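Local coordinates for protein Epf (PDB 4ES8) that acts as a cell-surface adhesin of Streptococcus pyogenes, attaching to cells through an N-terminal domain that contains a carbohydrate-binding module, at residues A[242-256]-A[286-299]. Numbering follows the deposited sequence. Where two conformers were deposited one is given.
Sequences RTNFEGDEISLFNSR and KNKEKLKVSIKQKQ
The Phe253 ring carries the Lys292 side chain over one face: CE of Lys292 lies 4.0 Å from the ring centroid in a CH-pi contact. NZ of Lys292 stands 4.7 Å from the Phe253 centroid, close to the ring normal, as a cation-pi pair. The bend at chi3 of Lys292 (68°) brings the ammonium back above the ring, whose edge meets Lys292 O and Ser294 CB. At the far end, the Arg242 guanidinium has Phe245 CD1 over one face and Asp248 OD1 in its plane at the edge, gripped by both NH1 and NH2. Asp248 OD1 takes a third bond, from Gln297 NE2 at 3.0 Å, which approaches nearly along the C-O axis with the amide and carboxylate planes 52° apart. Bending at chi2 lets Gln297 turn NE2 to both Asp248 OD1 and Gln299 OE1, fixing the amide's rotation. Just beyond the last paired residue, Phe253, Glu289 OE2 receives Ser255 N and Ser255 OG, each at 2.8 Å, from opposite faces of its carboxylate; Glu289 OE1 accepts from Lys286 N and so braces the type II turn 286-289. Between these ends the strands pair antiparallel, with Glu249 N to Lys296 O at 2.7 Å. Ile250 CG2 meets Val293 CG1 and Leu252 CD1 meets Val293 CG2, on the face shared with Ile295. Strands 248-253 and 290-297 are the central pair of a four-stranded sheet in the C-terminal part of this fragment, consistent with a fibronectin-like fold: strand 259-264 flanks 248-253, strand 307-310 flanks 290-297, and Leu234 and Leu236 of strand 231-237 pack on Ile250, with Leu236 also touching Ile295. Ser218 and Asn216, binding Asp248 and Arg242, tie the sheet's end to the segment leading into it.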
ATOM      1  N   ARG A 242      -9.924  -9.359  -6.204  1.00 11.59           N
ATOM      2  CA  ARG A 242      -8.489  -9.526  -6.489  0.50 11.49           C
ATOM      3  C   ARG A 242      -8.308 -10.376  -7.728  1.00 13.61           C
ATOM      4  O   ARG A 242      -8.989 -11.412  -7.840  1.00 14.64           O
ATOM      5  CB  ARG A 242      -7.781 -10.292  -5.349  0.50 13.37           C
ATOM      6  CG  ARG A 242      -7.366  -9.580  -4.096  0.50 18.21           C
ATOM      7  CD  ARG A 242      -6.586 -10.601  -3.257  0.50 12.95           C
ATOM      8  NE  ARG A 242      -5.227 -10.869  -3.753  0.50 11.08           N
ATOM      9  CZ  ARG A 242      -4.411 -11.796  -3.245  0.50  7.05           C
ATOM     10  NH1 ARG A 242      -4.802 -12.547  -2.228  0.50  3.70           N
ATOM     11  NH2 ARG A 242      -3.187 -11.955  -3.735  0.50  6.40           N
ATOM     12  N   THR A 243      -7.370 -10.039  -8.601  1.00 12.34           N
ATOM     13  CA  THR A 243      -7.058 -10.864  -9.770  1.00 11.74           C
ATOM     14  C   THR A 243      -5.570 -11.233  -9.745  1.00 14.53           C
ATOM     15  O   THR A 243      -5.189 -12.206 -10.413  1.00 16.71           O
ATOM     16  CB  THR A 243      -7.477 -10.202 -11.082  1.00 19.56           C
ATOM     17  OG1 THR A 243      -6.729  -9.003 -11.278  1.00 18.84           O
ATOM     18  CG2 THR A 243      -8.994  -9.951 -11.164  1.00 20.08           C
ATOM     19  N   ASN A 244      -4.735 -10.505  -8.975  1.00 10.29           N
ATOM     20  CA  ASN A 244      -3.328 -10.892  -8.848  1.00 10.24           C
ATOM     21  C   ASN A 244      -3.190 -11.683  -7.564  1.00 10.59           C
ATOM     22  O   ASN A 244      -3.205 -11.087  -6.484  1.00 10.61           O
ATOM     23  CB  ASN A 244      -2.362  -9.679  -8.848  1.00  9.61           C
ATOM     24  CG  ASN A 244      -0.914 -10.099  -8.677  1.00 15.39           C
ATOM     25  OD1 ASN A 244      -0.555 -11.257  -8.927  1.00  9.95           O
ATOM     26  ND2 ASN A 244      -0.028  -9.185  -8.273  1.00 10.49           N
ATOM     27  N   PHE A 245      -3.049 -13.014  -7.669  1.00  9.39           N
ATOM     28  CA  PHE A 245      -2.983 -13.842  -6.471  1.00  9.53           C
ATOM     29  C   PHE A 245      -1.569 -13.975  -5.917  1.00 11.27           C
ATOM     30  O   PHE A 245      -1.357 -14.732  -4.973  1.00 12.02           O
ATOM     31  CB  PHE A 245      -3.627 -15.209  -6.720  1.00 11.84           C
ATOM     32  CG  PHE A 245      -5.085 -15.054  -7.081  1.00 14.20           C
ATOM     33  CD1 PHE A 245      -5.949 -14.340  -6.260  1.00 17.74           C
ATOM     34  CD2 PHE A 245      -5.589 -15.611  -8.247  1.00 18.42           C
ATOM     35  CE1 PHE A 245      -7.304 -14.198  -6.592  1.00 20.23           C
ATOM     36  CE2 PHE A 245      -6.952 -15.473  -8.577  1.00 21.50           C
ATOM     37  CZ  PHE A 245      -7.789 -14.764  -7.747  1.00 19.43           C
ATOM     38  N   GLU A 246      -0.627 -13.165  -6.455  1.00  9.14           N
ATOM     39  CA  GLU A 246       0.760 -13.113  -5.994  1.00  9.09           C
ATOM     40  C   GLU A 246       0.859 -13.067  -4.474  1.00 11.00           C
ATOM     41  O   GLU A 246       0.174 -12.256  -3.820  1.00 10.58           O
ATOM     42  CB  GLU A 246       1.399 -11.851  -6.577  1.00  9.73           C
ATOM     43  CG  GLU A 246       2.863 -11.668  -6.258  1.00  9.71           C
ATOM     44  CD  GLU A 246       3.499 -10.464  -6.931  1.00 12.52           C
ATOM     45  OE1 GLU A 246       2.810  -9.735  -7.679  1.00 12.12           O
ATOM     46  OE2 GLU A 246       4.693 -10.228  -6.660  1.00 17.58           O
ATOM     47  N   GLY A 247       1.736 -13.900  -3.929  1.00  8.98           N
ATOM     48  CA  GLY A 247       1.995 -13.899  -2.491  1.00  8.65           C
ATOM     49  C   GLY A 247       1.161 -14.874  -1.687  1.00 11.63           C
ATOM     50  O   GLY A 247       1.444 -15.081  -0.505  1.00 10.86           O
ATOM     51  N   ASP A 248       0.110 -15.453  -2.282  1.00  9.96           N
ATOM     52  CA  ASP A 248      -0.690 -16.431  -1.551  1.00  9.97           C
ATOM     53  C   ASP A 248       0.059 -17.754  -1.489  1.00 12.65           C
ATOM     54  O   ASP A 248       0.569 -18.239  -2.508  1.00 13.16           O
ATOM     55  CB  ASP A 248      -2.052 -16.626  -2.233  1.00 11.25           C
ATOM     56  CG  ASP A 248      -3.016 -15.471  -2.068  1.00 12.50           C
ATOM     57  OD1 ASP A 248      -2.567 -14.368  -1.678  1.00 10.73           O
ATOM     58  OD2 ASP A 248      -4.213 -15.666  -2.328  1.00 14.53           O
ATOM     59  N   GLU A 249       0.120 -18.326  -0.286  1.00  8.92           N
ATOM     60  CA  GLU A 249       0.769 -19.601  -0.027  0.50  8.81           C
ATOM     61  C   GLU A 249      -0.298 -20.679   0.050  1.00 10.67           C
ATOM     62  O   GLU A 249      -1.118 -20.648   0.975  1.00 10.13           O
ATOM     63  CB  GLU A 249       1.576 -19.525   1.276  0.50 10.30           C
ATOM     64  CG  GLU A 249       2.238 -20.844   1.641  0.50 12.49           C
ATOM     65  CD  GLU A 249       2.736 -20.930   3.066  0.50 17.76           C
ATOM     66  OE1 GLU A 249       1.903 -21.086   3.991  0.50 10.83           O
ATOM     67  OE2 GLU A 249       3.971 -20.822   3.255  0.50 17.81           O
ATOM     68  N   ILE A 250      -0.309 -21.601  -0.914  1.00 10.28           N
ATOM     69  CA  ILE A 250      -1.299 -22.684  -0.946  1.00 10.44           C
ATOM     70  C   ILE A 250      -0.723 -23.948  -0.302  1.00 14.73           C
ATOM     71  O   ILE A 250       0.295 -24.447  -0.780  1.00 14.08           O
ATOM     72  CB  ILE A 250      -1.752 -22.992  -2.400  1.00 12.92           C
ATOM     73  CG1 ILE A 250      -2.317 -21.731  -3.106  1.00 13.56           C
ATOM     74  CG2 ILE A 250      -2.776 -24.145  -2.399  1.00 15.76           C
ATOM     75  CD1 ILE A 250      -2.441 -21.898  -4.610  1.00 15.94           C
ATOM     76  N   SER A 251      -1.394 -24.486   0.725  1.00 11.87           N
ATOM     77  CA  SER A 251      -0.999 -25.756   1.346  1.00 11.47           C
ATOM     78  C   SER A 251      -2.051 -26.798   1.010  1.00 13.56           C
ATOM     79  O   SER A 251      -3.245 -26.531   1.177  1.00 13.31           O
ATOM     80  CB  SER A 251      -0.858 -25.597   2.854  1.00 14.86           C
ATOM     81  OG  SER A 251       0.222 -24.721   3.133  1.00 16.74           O
ATOM     82  N   LEU A 252      -1.618 -27.950   0.465  1.00 11.11           N
ATOM     83  CA  LEU A 252      -2.530 -29.046   0.077  1.00 11.48           C
ATOM     84  C   LEU A 252      -2.295 -30.221   0.994  1.00 13.22           C
ATOM     85  O   LEU A 252      -1.146 -30.618   1.180  1.00 11.77           O
ATOM     86  CB  LEU A 252      -2.258 -29.442  -1.379  1.00 11.39           C
ATOM     87  CG  LEU A 252      -3.040 -30.645  -1.917  1.00 15.46           C
ATOM     88  CD1 LEU A 252      -4.520 -30.293  -2.085  1.00 14.53           C
ATOM     89  CD2 LEU A 252      -2.475 -31.082  -3.284  1.00 14.82           C
ATOM     90  N   PHE A 253      -3.371 -30.763   1.579  1.00 11.27           N
ATOM     91  CA  PHE A 253      -3.267 -31.881   2.536  1.00 10.48           C
ATOM     92  C   PHE A 253      -4.141 -33.024   2.114  1.00 12.70           C
ATOM     93  O   PHE A 253      -5.169 -32.799   1.470  1.00 13.04           O
ATOM     94  CB  PHE A 253      -3.759 -31.442   3.925  1.00 12.42           C
ATOM     95  CG  PHE A 253      -3.112 -30.230   4.537  1.00 13.76           C
ATOM     96  CD1 PHE A 253      -3.499 -28.945   4.152  1.00 15.93           C
ATOM     97  CD2 PHE A 253      -2.195 -30.365   5.574  1.00 15.81           C
ATOM     98  CE1 PHE A 253      -2.922 -27.823   4.746  1.00 17.79           C
ATOM     99  CE2 PHE A 253      -1.624 -29.242   6.177  1.00 19.45           C
ATOM    100  CZ  PHE A 253      -1.984 -27.980   5.752  1.00 17.86           C
ATOM    101  N   ASN A 254      -3.791 -34.244   2.538  1.00 11.65           N
ATOM    102  CA  ASN A 254      -4.666 -35.385   2.254  1.00 11.16           C
ATOM    103  C   ASN A 254      -5.765 -35.456   3.330  1.00 13.58           C
ATOM    104  O   ASN A 254      -5.784 -34.628   4.251  1.00 13.37           O
ATOM    105  CB  ASN A 254      -3.876 -36.704   2.136  1.00 12.08           C
ATOM    106  CG  ASN A 254      -3.195 -37.168   3.405  1.00 16.07           C
ATOM    107  OD1 ASN A 254      -3.491 -36.725   4.512  1.00 14.00           O
ATOM    108  ND2 ASN A 254      -2.261 -38.109   3.265  1.00 17.59           N
ATOM    109  N   SER A 255      -6.671 -36.447   3.234  1.00 11.47           N
ATOM    110  CA  SER A 255      -7.804 -36.532   4.192  1.00 11.11           C
ATOM    111  C   SER A 255      -7.362 -36.844   5.625  1.00 15.77           C
ATOM    112  O   SER A 255      -8.137 -36.610   6.554  1.00 15.37           O
ATOM    113  CB  SER A 255      -8.829 -37.558   3.724  1.00 13.71           C
ATOM    114  OG  SER A 255      -8.233 -38.846   3.652  1.00 14.97           O
ATOM    115  N   ARG A 256      -6.131 -37.345   5.809  1.00 12.77           N
ATOM    116  CA  ARG A 256      -5.583 -37.619   7.146  1.00 13.02           C
ATOM    117  C   ARG A 256      -4.930 -36.351   7.745  1.00 17.83           C
ATOM    118  O   ARG A 256      -4.362 -36.406   8.843  1.00 16.54           O
ATOM    119  CB  ARG A 256      -4.569 -38.755   7.088  1.00 11.16           C
ATOM    120  CG  ARG A 256      -5.229 -40.087   6.748  1.00 11.79           C
ATOM    121  CD  ARG A 256      -4.212 -41.192   6.605  1.00 14.08           C
ATOM    122  NE  ARG A 256      -4.881 -42.484   6.462  1.00 13.87           N
ATOM    123  CZ  ARG A 256      -4.239 -43.642   6.391  1.00 29.33           C
ATOM    124  NH1 ARG A 256      -2.911 -43.676   6.427  1.00 21.20           N
ATOM    125  NH2 ARG A 256      -4.917 -44.776   6.290  1.00 19.87           N
ATOM    126  N   LYS A 286      -6.740 -41.700  -2.684  1.00 15.24           N
ATOM    127  CA  LYS A 286      -7.854 -42.633  -2.710  1.00 14.03           C
ATOM    128  C   LYS A 286      -9.033 -42.065  -3.483  1.00 17.55           C
ATOM    129  O   LYS A 286      -9.236 -40.850  -3.524  1.00 16.14           O
ATOM    130  CB  LYS A 286      -8.278 -43.019  -1.286  1.00 14.97           C
ATOM    131  CG  LYS A 286      -7.265 -43.940  -0.625  1.00 15.79           C
ATOM    132  CD  LYS A 286      -7.464 -44.058   0.891  1.00 18.33           C
ATOM    133  CE  LYS A 286      -7.145 -42.785   1.641  1.00 18.49           C
ATOM    134  NZ  LYS A 286      -7.074 -43.026   3.107  1.00 25.39           N
ATOM    135  N   ASN A 287      -9.826 -42.949  -4.103  1.00 16.28           N
ATOM    136  CA  ASN A 287     -11.009 -42.516  -4.831  1.00 15.92           C
ATOM    137  C   ASN A 287     -11.959 -41.764  -3.886  1.00 19.36           C
ATOM    138  O   ASN A 287     -12.151 -42.182  -2.738  1.00 17.58           O
ATOM    139  CB  ASN A 287     -11.720 -43.709  -5.479  1.00 19.93           C
ATOM    140  CG  ASN A 287     -12.940 -43.337  -6.288  1.00 42.16           C
ATOM    141  OD1 ASN A 287     -12.988 -42.301  -6.967  1.00 38.83           O
ATOM    142  ND2 ASN A 287     -13.967 -44.163  -6.204  1.00 34.62           N
ATOM    143  N   LYS A 288     -12.452 -40.589  -4.327  1.00 18.65           N
ATOM    144  CA  LYS A 288     -13.379 -39.746  -3.551  1.00 18.19           C
ATOM    145  C   LYS A 288     -12.738 -39.157  -2.258  1.00 20.26           C
ATOM    146  O   LYS A 288     -13.452 -38.573  -1.447  1.00 20.93           O
ATOM    147  CB  LYS A 288     -14.678 -40.507  -3.210  1.00 22.26           C
ATOM    148  CG  LYS A 288     -15.480 -40.862  -4.464  1.00 34.61           C
ATOM    149  CD  LYS A 288     -16.808 -41.527  -4.125  1.00 44.24           C
ATOM    150  CE  LYS A 288     -17.616 -41.855  -5.363  1.00 60.66           C
ATOM    151  NZ  LYS A 288     -18.091 -40.632  -6.073  1.00 70.82           N
ATOM    152  N   GLU A 289     -11.397 -39.267  -2.099  1.00 16.72           N
ATOM    153  CA  GLU A 289     -10.698 -38.710  -0.930  1.00 15.60           C
ATOM    154  C   GLU A 289     -10.895 -37.199  -0.846  1.00 16.14           C
ATOM    155  O   GLU A 289     -10.743 -36.524  -1.860  1.00 16.02           O
ATOM    156  CB  GLU A 289      -9.195 -39.005  -0.983  1.00 16.28           C
ATOM    157  CG  GLU A 289      -8.493 -38.587   0.290  1.00 16.89           C
ATOM    158  CD  GLU A 289      -7.052 -39.014   0.457  1.00 20.52           C
ATOM    159  OE1 GLU A 289      -6.495 -39.687  -0.444  1.00 16.14           O
ATOM    160  OE2 GLU A 289      -6.483 -38.691   1.522  1.00 16.93           O
ATOM    161  N   LYS A 290     -11.229 -36.689   0.354  1.00 13.23           N
ATOM    162  CA  LYS A 290     -11.409 -35.264   0.570  1.00 13.50           C
ATOM    163  C   LYS A 290     -10.068 -34.630   0.888  1.00 15.99           C
ATOM    164  O   LYS A 290      -9.554 -34.759   1.997  1.00 15.61           O
ATOM    165  CB  LYS A 290     -12.406 -34.993   1.711  1.00 16.90           C
ATOM    166  CG  LYS A 290     -13.859 -35.243   1.336  1.00 28.10           C
ATOM    167  CD  LYS A 290     -14.794 -35.025   2.539  1.00 43.63           C
ATOM    168  CE  LYS A 290     -15.051 -33.567   2.862  1.00 62.53           C
ATOM    169  NZ  LYS A 290     -15.828 -33.411   4.122  1.00 76.22           N
ATOM    170  N   LEU A 291      -9.496 -33.940  -0.088  1.00 13.18           N
ATOM    171  CA  LEU A 291      -8.252 -33.214   0.133  1.00 11.47           C
ATOM    172  C   LEU A 291      -8.585 -31.853   0.715  1.00 13.36           C
ATOM    173  O   LEU A 291      -9.675 -31.332   0.470  1.00 13.16           O
ATOM    174  CB  LEU A 291      -7.454 -33.049  -1.170  1.00 11.35           C
ATOM    175  CG  LEU A 291      -7.142 -34.348  -1.951  1.00 14.23           C
ATOM    176  CD1 LEU A 291      -6.381 -34.038  -3.232  1.00 14.81           C
ATOM    177  CD2 LEU A 291      -6.326 -35.346  -1.094  1.00 16.01           C
ATOM    178  N   LYS A 292      -7.645 -31.267   1.463  1.00  9.79           N
ATOM    179  CA  LYS A 292      -7.848 -29.963   2.088  1.00 10.03           C
ATOM    180  C   LYS A 292      -6.879 -28.952   1.520  1.00 12.02           C
ATOM    181  O   LYS A 292      -5.692 -29.256   1.308  1.00 12.46           O
ATOM    182  CB  LYS A 292      -7.654 -30.067   3.610  1.00 11.57           C
ATOM    183  CG  LYS A 292      -7.857 -28.753   4.375  1.00  9.72           C
ATOM    184  CD  LYS A 292      -7.781 -28.939   5.897  1.00 15.25           C
ATOM    185  CE  LYS A 292      -6.400 -29.314   6.407  1.00 20.00           C
ATOM    186  NZ  LYS A 292      -6.368 -29.327   7.898  1.00 24.90           N
ATOM    187  N   VAL A 293      -7.384 -27.735   1.307  1.00 10.13           N
ATOM    188  CA  VAL A 293      -6.569 -26.612   0.854  1.00 10.49           C
ATOM    189  C   VAL A 293      -6.690 -25.492   1.884  1.00 11.38           C
ATOM    190  O   VAL A 293      -7.806 -25.113   2.244  1.00 11.19           O
ATOM    191  CB  VAL A 293      -6.970 -26.125  -0.558  1.00 13.26           C
ATOM    192  CG1 VAL A 293      -6.239 -24.832  -0.916  1.00 13.94           C
ATOM    193  CG2 VAL A 293      -6.693 -27.204  -1.610  1.00 13.46           C
ATOM    194  N   SER A 294      -5.544 -24.954   2.324  1.00 10.17           N
ATOM    195  CA  SER A 294      -5.472 -23.787   3.210  1.00  9.85           C
ATOM    196  C   SER A 294      -4.622 -22.733   2.508  1.00 12.66           C
ATOM    197  O   SER A 294      -3.553 -23.065   2.011  1.00 11.60           O
ATOM    198  CB  SER A 294      -4.880 -24.161   4.562  1.00 12.35           C
ATOM    199  OG  SER A 294      -4.751 -22.998   5.368  1.00 16.82           O
ATOM    200  N   ILE A 295      -5.099 -21.467   2.452  1.00  8.38           N
ATOM    201  CA  ILE A 295      -4.356 -20.427   1.739  1.00  8.69           C
ATOM    202  C   ILE A 295      -3.961 -19.334   2.724  1.00 11.37           C
ATOM    203  O   ILE A 295      -4.824 -18.751   3.392  1.00 12.44           O
ATOM    204  CB  ILE A 295      -5.189 -19.874   0.557  1.00 11.21           C
ATOM    205  CG1 ILE A 295      -5.601 -21.026  -0.426  1.00 10.78           C
ATOM    206  CG2 ILE A 295      -4.423 -18.778  -0.207  1.00 12.45           C
ATOM    207  CD1 ILE A 295      -6.548 -20.649  -1.560  1.00 13.22           C
ATOM    208  N   LYS A 296      -2.656 -19.036   2.784  1.00  9.51           N
ATOM    209  CA  LYS A 296      -2.155 -17.993   3.673  1.00  8.98           C
ATOM    210  C   LYS A 296      -1.653 -16.850   2.832  1.00 10.79           C
ATOM    211  O   LYS A 296      -0.849 -17.080   1.937  1.00 10.51           O
ATOM    212  CB  LYS A 296      -1.014 -18.541   4.545  1.00 12.23           C
ATOM    213  CG  LYS A 296      -0.406 -17.480   5.490  1.00 21.89           C
ATOM    214  CD  LYS A 296       0.806 -18.060   6.224  1.00 28.81           C
ATOM    215  CE  LYS A 296       1.456 -17.076   7.157  1.00 35.19           C
ATOM    216  NZ  LYS A 296       2.864 -17.466   7.447  1.00 43.77           N
ATOM    217  N   GLN A 297      -2.154 -15.622   3.076  1.00  9.15           N
ATOM    218  CA  GLN A 297      -1.633 -14.465   2.350  1.00  8.63           C
ATOM    219  C   GLN A 297      -0.293 -14.120   3.022  1.00  9.81           C
ATOM    220  O   GLN A 297      -0.306 -13.686   4.172  1.00 10.32           O
ATOM    221  CB  GLN A 297      -2.644 -13.314   2.392  1.00  9.90           C
ATOM    222  CG  GLN A 297      -2.659 -12.491   1.099  1.00 10.31           C
ATOM    223  CD  GLN A 297      -1.281 -11.989   0.752  1.00  9.90           C
ATOM    224  OE1 GLN A 297      -0.673 -11.268   1.556  1.00  8.57           O
ATOM    225  NE2 GLN A 297      -0.706 -12.463  -0.365  1.00  8.34           N
ATOM    226  N   LYS A 298       0.846 -14.351   2.345  1.00  8.06           N
ATOM    227  CA  LYS A 298       2.141 -14.201   3.033  1.00  9.51           C
ATOM    228  C   LYS A 298       2.446 -12.796   3.492  1.00 11.16           C
ATOM    229  O   LYS A 298       3.164 -12.636   4.478  1.00 13.80           O
ATOM    230  CB  LYS A 298       3.293 -14.684   2.171  1.00 12.76           C
ATOM    231  CG  LYS A 298       3.365 -16.183   1.995  1.00 21.82           C
ATOM    232  CD  LYS A 298       4.485 -16.441   1.029  1.00 26.65           C
ATOM    233  CE  LYS A 298       5.192 -17.715   1.319  1.00 29.86           C
ATOM    234  NZ  LYS A 298       6.369 -17.847   0.421  1.00 21.53           N
ATOM    235  N   GLN A 299       1.927 -11.775   2.796  1.00  8.01           N
ATOM    236  CA  GLN A 299       2.249 -10.408   3.195  1.00  6.74           C
ATOM    237  C   GLN A 299       1.326  -9.916   4.309  1.00 10.14           C
ATOM    238  O   GLN A 299       1.808  -9.295   5.257  1.00 11.08           O
ATOM    239  CB  GLN A 299       2.200  -9.445   1.999  1.00  7.43           C
ATOM    240  CG  GLN A 299       3.317  -9.709   0.986  1.00 10.03           C
ATOM    241  CD  GLN A 299       3.108 -10.928   0.126  1.00 11.62           C
ATOM    242  OE1 GLN A 299       2.008 -11.216  -0.346  1.00  9.21           O
ATOM    243  NE2 GLN A 299       4.188 -11.645  -0.132  1.00 13.93           N
TER